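Adenylate/guanylate cyclase/hydrolase, alpha/beta fold family (Ruegeria pomeroyi, PDB 3MR7) is probably an adenylate cyclase, of which the modelled part is the class III nucleotide cyclase catalytic domain, joined in the full-length protein to an alpha/beta-hydrolase domain. Local coordinates at residues E39-D42 and P43-Q47; I132-S135 and D136-Q140; I105-D109 and G110-G114. All coordinates share one frame; numbering follows the deposited sequence.

Interaction 1. Residues E39-D42 and P43-Q47; sequences ELID and PAIAQ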
loop_
_atom_site.group_PDB
_atom_site.type_symbol
_atom_site.label_atom_id
_atom_site.label_comp_id
_atom_site.label_asym_id
_atom_site.label_seq_id
_atom_site.Cartn_x
_atom_site.Cartn_y
_atom_site.Cartn_z
ATOM N N GLU A 39 -17.502 -6.673 14.867
ATOM C CA GLU A 39 -17.407 -6.623 16.310
ATOM C C GLU A 39 -16.503 -5.512 16.839
ATOM O O GLU A 39 -16.621 -5.137 17.987
ATOM C CB GLU A 39 -16.957 -7.967 16.857
ATOM C CG GLU A 39 -15.569 -7.960 17.431
ATOM C CD GLU A 39 -15.326 -9.120 18.388
ATOM O OE1 GLU A 39 -14.651 -10.094 17.977
ATOM O OE2 GLU A 39 -15.799 -9.051 19.550
ATOM N N LEU A 40 -15.627 -4.963 16.010
ATOM C CA LEU A 40 -14.591 -4.064 16.514
ATOM C C LEU A 40 -14.679 -2.730 15.820
ATOM O O LEU A 40 -14.933 -1.707 16.456
ATOM C CB LEU A 40 -13.239 -4.676 16.260
ATOM C CG LEU A 40 -12.112 -4.462 17.246
ATOM C CD1 LEU A 40 -11.211 -5.683 17.159
ATOM C CD2 LEU A 40 -11.336 -3.187 16.938
ATOM N N ILE A 41 -14.503 -2.749 14.505
ATOM C CA ILE A 41 -14.578 -1.538 13.696
ATOM C C ILE A 41 -15.943 -0.845 13.663
ATOM O O ILE A 41 -16.111 0.259 14.179
ATOM C CB ILE A 41 -14.247 -1.862 12.283
ATOM C CG1 ILE A 41 -12.809 -2.333 12.206
ATOM C CG2 ILE A 41 -14.492 -0.654 11.416
ATOM C CD1 ILE A 41 -12.408 -2.760 10.806
ATOM N N ASP A 42 -16.911 -1.489 13.033
ATOM C CA ASP A 42 -18.231 -0.886 12.891
ATOM C C ASP A 42 -18.767 -0.297 14.194
ATOM O O ASP A 42 -19.323 0.783 14.186
ATOM C CB ASP A 42 -19.226 -1.849 12.244
ATOM C CG ASP A 42 -18.995 -2.012 10.742
ATOM O OD1 ASP A 42 -18.065 -1.371 10.213
ATOM O OD2 ASP A 42 -19.749 -2.772 10.080
ATOM N N PRO A 43 -18.605 -1.006 15.318
ATOM C CA PRO A 43 -18.953 -0.449 16.635
ATOM C C PRO A 43 -18.159 0.794 17.076
ATOM O O PRO A 43 -18.775 1.774 17.485
ATOM C CB PRO A 43 -18.681 -1.627 17.564
ATOM C CG PRO A 43 -19.103 -2.770 16.738
ATOM C CD PRO A 43 -18.478 -2.470 15.397
ATOM N N ALA A 44 -16.833 0.758 16.999
ATOM C CA ALA A 44 -16.007 1.879 17.431
ATOM C C ALA A 44 -16.371 3.140 16.665
ATOM O O ALA A 44 -16.347 4.246 17.207
ATOM C CB ALA A 44 -14.475 1.549 17.256
ATOM N N ILE A 45 -16.683 2.964 15.390
ATOM C CA ILE A 45 -17.019 4.076 14.518
ATOM C C ILE A 45 -18.348 4.706 14.912
ATOM O O ILE A 45 -18.454 5.922 15.017
ATOM C CB ILE A 45 -17.124 3.630 13.057
ATOM C CG1 ILE A 45 -15.729 3.399 12.451
ATOM C CG2 ILE A 45 -17.889 4.649 12.275
ATOM C CD1 ILE A 45 -15.717 3.036 10.971
ATOM N N ALA A 46 -19.364 3.876 15.122
ATOM C CA ALA A 46 -20.640 4.328 15.676
ATOM C C ALA A 46 -20.491 4.962 17.059
ATOM O O ALA A 46 -20.908 6.091 17.267
ATOM C CB ALA A 46 -21.601 3.193 15.742
ATOM N N GLN A 47 -19.908 4.240 18.005
ATOM C CA GLN A 47 -19.655 4.815 19.322
ATOM C C GLN A 47 -19.060 6.217 19.236
ATOM O O GLN A 47 -19.362 7.070 20.068
ATOM C CB GLN A 47 -18.730 3.918 20.153
ATOM C CG GLN A 47 -19.349 3.431 21.468
ATOM C CD GLN A 47 -19.334 4.488 22.561
ATOM O OE1 GLN A 47 -18.305 5.119 22.808
ATOM N NE2 GLN A 47 -20.476 4.682 23.224
#

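Interaction 2. Residues I132-S135 and D136-Q140; sequences ICVS and DIVHQ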
loop_
_atom_site.group_PDB
_atom_site.type_symbol
_atom_site.label_atom_id
_atom_site.label_comp_id
_atom_site.label_asym_id
_atom_site.label_seq_id
_atom_site.Cartn_x
_atom_site.Cartn_y
_atom_site.Cartn_z
ATOM N N ILE A 132 -1.408 4.170 12.256
ATOM C CA ILE A 132 -2.327 5.195 11.830
ATOM C C ILE A 132 -1.507 6.368 11.299
ATOM O O ILE A 132 -0.637 6.859 11.996
ATOM C CB ILE A 132 -3.097 5.763 13.007
ATOM C CG1 ILE A 132 -3.786 4.674 13.803
ATOM C CG2 ILE A 132 -4.104 6.760 12.517
ATOM C CD1 ILE A 132 -4.584 5.225 14.959
ATOM N N CYS A 133 -1.775 6.821 10.075
ATOM C CA CYS A 133 -1.111 8.012 9.535
ATOM C C CYS A 133 -2.098 9.158 9.445
ATOM O O CYS A 133 -3.199 8.984 8.944
ATOM C CB CYS A 133 -0.519 7.736 8.159
ATOM S SG CYS A 133 1.052 6.903 8.214
ATOM N N VAL A 134 -1.716 10.320 9.947
ATOM C CA VAL A 134 -2.608 11.482 9.911
ATOM C C VAL A 134 -1.903 12.642 9.245
ATOM O O VAL A 134 -0.680 12.777 9.323
ATOM C CB VAL A 134 -3.029 11.896 11.312
ATOM C CG1 VAL A 134 -3.252 10.637 12.145
ATOM C CG2 VAL A 134 -1.951 12.788 11.961
ATOM N N SER A 135 -2.647 13.477 8.553
ATOM C CA SER A 135 -1.997 14.602 7.923
ATOM C C SER A 135 -1.570 15.544 9.044
ATOM O O SER A 135 -1.996 15.392 10.200
ATOM C CB SER A 135 -2.950 15.315 6.984
ATOM O OG SER A 135 -3.964 15.957 7.743
ATOM N N ASP A 136 -0.736 16.513 8.677
ATOM C CA ASP A 136 -0.228 17.533 9.574
ATOM C C ASP A 136 -1.351 18.386 10.131
ATOM O O ASP A 136 -1.315 18.761 11.294
ATOM C CB ASP A 136 0.785 18.421 8.840
ATOM C CG ASP A 136 1.478 19.381 9.766
ATOM O OD1 ASP A 136 1.987 18.916 10.789
ATOM O OD2 ASP A 136 1.517 20.593 9.487
ATOM N N ILE A 137 -2.344 18.711 9.303
ATOM C CA ILE A 137 -3.494 19.447 9.810
ATOM C C ILE A 137 -4.101 18.654 10.976
ATOM O O ILE A 137 -4.438 19.240 12.017
ATOM C CB ILE A 137 -4.596 19.596 8.777
ATOM C CG1 ILE A 137 -4.152 20.372 7.580
ATOM C CG2 ILE A 137 -5.731 20.355 9.325
ATOM C CD1 ILE A 137 -5.155 20.154 6.451
ATOM N N VAL A 138 -4.269 17.334 10.809
ATOM C CA VAL A 138 -4.942 16.550 11.850
ATOM C C VAL A 138 -4.095 16.591 13.091
ATOM O O VAL A 138 -4.590 16.738 14.210
ATOM C CB VAL A 138 -5.205 15.079 11.470
ATOM C CG1 VAL A 138 -5.448 14.250 12.703
ATOM C CG2 VAL A 138 -6.409 14.966 10.549
ATOM N N HIS A 139 -2.792 16.508 12.877
ATOM C CA HIS A 139 -1.865 16.478 13.999
ATOM C C HIS A 139 -1.855 17.750 14.833
ATOM O O HIS A 139 -1.746 17.664 16.049
ATOM C CB HIS A 139 -0.450 16.170 13.546
ATOM C CG HIS A 139 0.488 15.979 14.685
ATOM N ND1 HIS A 139 1.402 16.944 15.065
ATOM C CD2 HIS A 139 0.631 14.962 15.558
ATOM C CE1 HIS A 139 2.075 16.506 16.105
ATOM N NE2 HIS A 139 1.628 15.305 16.431
ATOM N N GLN A 140 -1.956 18.915 14.193
ATOM C CA GLN A 140 -1.861 20.176 14.928
ATOM C C GLN A 140 -3.082 20.317 15.829
ATOM O O GLN A 140 -3.023 20.973 16.867
ATOM C CB GLN A 140 -1.740 21.379 13.995
ATOM C CG GLN A 140 -0.581 21.316 13.039
ATOM C CD GLN A 140 -0.327 22.636 12.330
ATOM O OE1 GLN A 140 -0.248 22.674 11.100
ATOM N NE2 GLN A 140 -0.193 23.733 13.103
#

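Interaction 3. Residues I105-D109 and G110-G114; sequences IVLED and GDIFG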
loop_
_atom_site.group_PDB
_atom_site.type_symbol
_atom_site.label_atom_id
_atom_site.label_comp_id
_atom_site.label_asym_id
_atom_site.label_seq_id
_atom_site.Cartn_x
_atom_site.Cartn_y
_atom_site.Cartn_z
ATOM N N ILE A 105 -14.661 19.452 2.089
ATOM C CA ILE A 105 -14.975 18.510 1.034
ATOM C C ILE A 105 -16.445 18.642 0.770
ATOM O O ILE A 105 -17.160 19.182 1.594
ATOM C CB ILE A 105 -14.706 17.077 1.460
ATOM C CG1 ILE A 105 -15.865 16.549 2.284
ATOM C CG2 ILE A 105 -13.459 17.018 2.298
ATOM C CD1 ILE A 105 -15.732 16.913 3.714
ATOM N N VAL A 106 -16.903 18.146 -0.371
ATOM C CA VAL A 106 -18.320 18.196 -0.706
ATOM C C VAL A 106 -19.046 16.885 -0.385
ATOM O O VAL A 106 -18.546 15.810 -0.680
ATOM C CB VAL A 106 -18.488 18.468 -2.195
ATOM C CG1 VAL A 106 -19.965 18.346 -2.593
ATOM C CG2 VAL A 106 -17.925 19.830 -2.541
ATOM N N LEU A 107 -20.222 16.974 0.220
ATOM C CA LEU A 107 -21.048 15.790 0.391
ATOM C C LEU A 107 -22.199 15.875 -0.583
ATOM O O LEU A 107 -22.666 16.968 -0.873
ATOM C CB LEU A 107 -21.609 15.720 1.792
ATOM C CG LEU A 107 -20.633 15.295 2.871
ATOM C CD1 LEU A 107 -19.456 16.241 2.895
ATOM C CD2 LEU A 107 -21.360 15.270 4.221
ATOM N N GLU A 108 -22.679 14.738 -1.077
ATOM C CA GLU A 108 -23.767 14.770 -2.049
ATOM C C GLU A 108 -24.270 13.382 -2.369
ATOM O O GLU A 108 -23.682 12.677 -3.186
ATOM C CB GLU A 108 -23.309 15.451 -3.342
ATOM C CG GLU A 108 -24.417 15.639 -4.371
ATOM C CD GLU A 108 -23.926 16.301 -5.662
ATOM O OE1 GLU A 108 -22.711 16.210 -5.958
ATOM O OE2 GLU A 108 -24.761 16.907 -6.382
ATOM N N ASP A 109 -25.361 12.993 -1.721
ATOM C CA ASP A 109 -25.965 11.683 -1.951
ATOM C C ASP A 109 -25.112 10.552 -1.388
ATOM O O ASP A 109 -24.705 9.652 -2.124
ATOM C CB ASP A 109 -26.196 11.450 -3.443
ATOM C CG ASP A 109 -27.104 12.494 -4.064
ATOM O OD1 ASP A 109 -28.118 12.871 -3.426
ATOM O OD2 ASP A 109 -26.806 12.933 -5.197
ATOM N N GLY A 110 -24.840 10.611 -0.085
ATOM C CA GLY A 110 -24.127 9.548 0.603
ATOM C C GLY A 110 -22.703 9.316 0.130
ATOM O O GLY A 110 -22.121 8.269 0.424
ATOM N N ASP A 111 -22.149 10.277 -0.609
ATOM C CA ASP A 111 -20.757 10.199 -1.009
ATOM C C ASP A 111 -19.973 11.500 -0.801
ATOM O O ASP A 111 -20.537 12.583 -0.759
ATOM C CB ASP A 111 -20.633 9.713 -2.439
ATOM C CG ASP A 111 -19.339 8.978 -2.674
ATOM O OD1 ASP A 111 -18.389 9.136 -1.869
ATOM O OD2 ASP A 111 -19.272 8.232 -3.663
ATOM N N ILE A 112 -18.662 11.388 -0.660
ATOM C CA ILE A 112 -17.866 12.551 -0.335
ATOM C C ILE A 112 -16.842 12.858 -1.418
ATOM O O ILE A 112 -16.400 11.964 -2.135
ATOM C CB ILE A 112 -17.207 12.358 1.011
ATOM C CG1 ILE A 112 -16.339 11.124 0.983
ATOM C CG2 ILE A 112 -18.249 12.061 2.047
ATOM C CD1 ILE A 112 -15.825 10.805 2.365
ATOM N N PHE A 113 -16.473 14.127 -1.548
ATOM C CA PHE A 113 -15.619 14.548 -2.653
ATOM C C PHE A 113 -14.633 15.620 -2.221
ATOM O O PHE A 113 -14.916 16.424 -1.336
ATOM C CB PHE A 113 -16.451 15.103 -3.819
ATOM C CG PHE A 113 -17.523 14.168 -4.318
ATOM C CD1 PHE A 113 -17.406 13.546 -5.557
ATOM C CD2 PHE A 113 -18.670 13.927 -3.571
ATOM C CE1 PHE A 113 -18.414 12.684 -6.044
ATOM C CE2 PHE A 113 -19.670 13.063 -4.054
ATOM C CZ PHE A 113 -19.535 12.447 -5.287
ATOM N N GLY A 114 -13.474 15.631 -2.867
ATOM C CA GLY A 114 -12.486 16.674 -2.667
ATOM C C GLY A 114 -11.089 16.136 -2.455
ATOM O O GLY A 114 -10.919 14.978 -2.042
#

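Interaction 1. Residues E39-D42 and P43-Q47
The saturated ring of Pro43 lies against the helix turn just before it, where its CG and CD meet carbonyl oxygens: CG lies 3.7 Å from Glu39 O, and CD lies 3.8 Å from Leu40 O. The flat group here is the carboxylate of Asp42, the residue bonded to this ring, and it points the other way; its OD1 forms a salt bridge with Arg37, so the acid is held by its own helix. With no hydrogen on its N, Pro43 cannot donate to the preceding turn, and the helix is kinked there after a wider pi-type turn at 39-41. Regular bonding resumes at once. Ala44 N donates to Leu40 O at 3.2 Å, and Ile45 N to Ile41 O at 3.0 Å. Ala46 N then reaches Asp42 O at 3.2 Å.

These turns close helix 27-47, the first helix of the ferredoxin-like core of class III cyclases, which packs on the central sheet beside helix 67-84. Its inward ridge is made by Ile41 and Ile45, one turn apart and lying side by side. Ile41 CG2 lies anti to its backbone N; Ile45 carries CG1 anti to its carbonyl carbon (chi1 -75°) with CD1 extended, and Ile45 CD1 meets Ile41 CG2 at 3.9 Å. Ile45 also rests on Ala62 of strand 59-64 and on Cys73 of helix 67-84; Leu40 touches Ala80 and Met81 of that helix, and Glu39 OE1 forms a salt bridge with its Arg84.

Interaction 2. Residues I132-S135 and D136-Q140
Val134 meets the helix that follows it through CB, which lies 3.7 Å from Val138 CG1. The two valine side chains cross at about a right angle. Val134 CG2 touches two residues: Val138 CG1 at 3.9 Å and the CB of His139 at 4.0 Å. Val138 presents CG1 by holding it anti to its backbone N, and Val138 CG2 then lies near Ser135 OG, 3.9 Å away.

Ser135 makes the change from strand to helix and occupies the N-cap position. Two of its oxygens face the first turn. The carbonyl accepts from His139 N at 3.0 Å and so opens the regular helical bonding. The hydroxyl is folded back over the backbone, between the backbone N and the carbonyl carbon (chi1 69°), where OG receives Val138 N in a weak capping bond of 3.4 Å whose N-H...O angle is a fairly straight 159°. OG is also hydrogen-bonded to Asn101 OD1, so the cap is tied to the adjacent strand. Ile137 CB packs 3.8 Å from Ser135 OG, while Asp136 directs its carboxylate elsewhere, with OD1 hydrogen-bonded to Trp168 NE1.

The strand and helix axes turn by 91° and approach to 5.1 Å, a sharp corner at the end of an inner strand. Strand 132-135 runs parallel to strand 96-107 and antiparallel to strand 161-170; helix 136-142 closes over that end of the sheet, Val138 touching Ile100 and Ile102 and the His139 ring stacking on Trp168.

Interaction 3. Residues I105-D109 and G110-G114
Leu107 and Ile112 touch across the hairpin on one face of the sheet, their side chains lying side by side, with Leu107 CG 4.1 Å from Ile112 CG2. On the other face Val106 CB meets Phe113 CB at 4.3 Å. The Phe113 ring, with CG anti to the carbonyl carbon (chi1 -54°), turns its edge to the backbone: Val106 O lies in the ring plane, 3.5 Å from Phe113 CD2.

Backbone bonds fix the register. Phe113 N donates to Val106 O at 2.8 Å, marking Val106 and Phe113 as an antiparallel hydrogen-bonded pair; Leu107 and Ile112 form the non-hydrogen-bonded pair beside it. Nearer the loop, Glu108 N reaches Asp111 O at 3.1 Å, and Leu107 CA makes a CA-H...O contact with the same oxygen at 3.4 Å.

Among polar side chains, Asp111 carries its CG beside its own carbonyl carbon, opposite the backbone N, and OD1 accepts from Ile112 N at 2.6 Å on its anti side, 22° out of the carboxylate plane. This oxygen also pairs with Lys54, whose charge would probably stabilise the carboxylate.

Positive phi at both Asp109 and Gly110, with Glu108 N bonded to Asp111 O across them, resembles a type I' turn. The tight hairpin starts on the last strand of the ferredoxin-like core, 96-107, and leads through 112-113 into helix 115-126.

In the fold
The three contacts are local ones, placed in different parts of one cyclase catalytic domain, and none touches another. Interaction 1 ends the first helix, and its centre lies about 21 Å from that of interaction 2 and about 22 Å from that of interaction 3. Interactions 2 and 3 share a sheet: 105-109 takes in the last part of strand 96-107, whose parallel neighbour is 132-135, and the start of the loop, yet their nearest atoms are still about 10 Å apart. Along the chain the order is 39-47, 105-114, 132-140. No ligand marks the active site here; in class III cyclases it forms between paired catalytic domains, and the second chain of the assembly touches none of these segments.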